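Local atomic coordinates of sugar kinase, pfkB family (Thermotoga maritima, PDB entry 2AJR), a protein that probably phosphorylates a sugar or sugar phosphate with ATP, possibly as a 1-phosphofructokinase of the pfkB carbohydrate kinase family. Residues Leu19-Asp24 / Gly72-Tyr77. Sequence-based numbering, arbitrary orientation.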
# COMPACT_ATOMS: atom_id res chain seq x y z
N LEU A 19 9.89 18.04 -2.17
CA LEU A 19 10.07 17.63 -3.54
C LEU A 19 9.51 16.24 -3.78
O LEU A 19 9.15 15.91 -4.92
CB LEU A 19 11.53 17.72 -3.95
CG LEU A 19 12.08 19.16 -3.97
CD1 LEU A 19 13.41 19.21 -4.71
CD2 LEU A 19 11.09 20.13 -4.59
N ASN A 20 9.43 15.44 -2.72
CA ASN A 20 8.96 14.06 -2.81
C ASN A 20 7.84 13.76 -1.79
O ASN A 20 8.04 13.00 -0.85
CB ASN A 20 10.15 13.11 -2.62
CG ASN A 20 9.91 11.71 -3.22
OD1 ASN A 20 8.91 11.47 -3.89
ND2 ASN A 20 10.86 10.80 -2.98
N PRO A 21 6.65 14.32 -2.00
CA PRO A 21 5.56 14.08 -1.06
C PRO A 21 5.11 12.65 -1.03
O PRO A 21 5.41 11.89 -1.96
CB PRO A 21 4.41 14.91 -1.64
CG PRO A 21 5.03 15.86 -2.58
CD PRO A 21 6.22 15.15 -3.13
N ALA A 22 4.36 12.27 -0.00
CA ALA A 22 3.80 10.92 0.05
C ALA A 22 2.43 10.91 0.71
O ALA A 22 2.14 11.78 1.52
CB ALA A 22 4.75 9.99 0.77
N LEU A 23 1.60 9.96 0.33
CA LEU A 23 0.47 9.54 1.14
C LEU A 23 0.95 8.46 2.09
O LEU A 23 1.48 7.45 1.67
CB LEU A 23 -0.64 8.97 0.26
CG LEU A 23 -1.41 10.04 -0.50
CD1 LEU A 23 -2.18 9.41 -1.64
CD2 LEU A 23 -2.33 10.76 0.47
N ASP A 24 0.78 8.69 3.38
CA ASP A 24 1.19 7.72 4.38
C ASP A 24 -0.00 6.85 4.69
O ASP A 24 -1.05 7.35 5.12
CB ASP A 24 1.66 8.43 5.66
CG ASP A 24 3.07 8.94 5.56
OD1 ASP A 24 3.95 8.19 5.05
OD2 ASP A 24 3.32 10.10 5.99
N GLY A 72 6.21 21.67 -4.06
CA GLY A 72 6.77 20.37 -4.41
C GLY A 72 6.21 19.81 -5.72
O GLY A 72 5.70 20.55 -6.56
N PHE A 73 6.30 18.50 -5.89
CA PHE A 73 5.72 17.84 -7.06
C PHE A 73 4.63 16.88 -6.60
O PHE A 73 4.82 16.18 -5.64
CB PHE A 73 6.77 17.06 -7.83
CG PHE A 73 7.92 17.90 -8.30
CD1 PHE A 73 7.76 18.80 -9.34
CD2 PHE A 73 9.17 17.77 -7.72
CE1 PHE A 73 8.82 19.58 -9.78
CE2 PHE A 73 10.24 18.55 -8.16
CZ PHE A 73 10.06 19.46 -9.19
N VAL A 74 3.50 16.86 -7.30
CA VAL A 74 2.49 15.85 -7.07
C VAL A 74 2.08 15.31 -8.41
O VAL A 74 2.27 15.98 -9.43
CB VAL A 74 1.26 16.43 -6.36
CG1 VAL A 74 1.67 17.08 -5.04
CG2 VAL A 74 0.53 17.43 -7.27
N GLY A 75 1.52 14.11 -8.42
CA GLY A 75 1.04 13.58 -9.70
C GLY A 75 0.03 12.46 -9.60
O GLY A 75 -0.08 11.82 -8.57
N GLY A 76 -0.68 12.23 -10.70
CA GLY A 76 -1.63 11.14 -10.80
C GLY A 76 -2.75 11.09 -9.78
O GLY A 76 -3.11 12.10 -9.17
N TYR A 77 -3.29 9.89 -9.59
CA TYR A 77 -4.38 9.65 -8.64
C TYR A 77 -4.00 9.96 -7.21
O TYR A 77 -4.78 10.57 -6.47
CB TYR A 77 -4.80 8.18 -8.70
CG TYR A 77 -5.40 7.73 -10.00
CD1 TYR A 77 -6.61 8.27 -10.48
CD2 TYR A 77 -4.79 6.72 -10.74
CE1 TYR A 77 -7.17 7.82 -11.67
CE2 TYR A 77 -5.33 6.27 -11.93
CZ TYR A 77 -6.53 6.82 -12.39
OH TYR A 77 -7.04 6.34 -13.58
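Residues L19, P21, G72, F73 and V74 form a buried, mainly apolar packing contact in the ribokinase-like fold of the pfkB family, where two neighbouring parallel strands of the large sheet, 14-18 and 68-75, run out and their chains diverge. Residues 19-21 connect the first of these strands to strand 22-28 of the smaller four-stranded sheet, whereas 72-75 leads into helix 76-89. The separation grows along the pair: the CA atoms of L19 and G72 are 4.4 Å apart, those of P21 and V74 already 7.0 Å.

At the close end G72 has no side chain, and a CB there would point at 19-24, close to both L19 N and the P21 ring; its backbone conformation by itself also calls for glycine, since a CB would press against the preceding carbonyl oxygen. L19 and F73 lie side by side and point the same way, each with CG anti to its own carbonyl carbon (chi1 -66° and -58°), which brings L19 CD2 to 4.0 Å from F73 CE2. The same ring takes the backbone oxygen of L19 at its edge, near the ring plane, with L19 O 3.4 Å from F73 CD2. F136, V98 and V100 add to the surroundings of this ring, while L19 also packs on I156 and P157.

Further along, P21 directs its CB toward 72-77, and its ring reaches strand 68-75; L82 of helix 76-89 also touches this proline. V74 adds only a looser apolar touch, its CG1 4.3 Å from P21 CG. The main partner of the proline ring is the backbone carbonyl of F73, whose oxygen sits against the CG-CD side: F73 O lies 3.1 Å from both P21 CG and P21 CD.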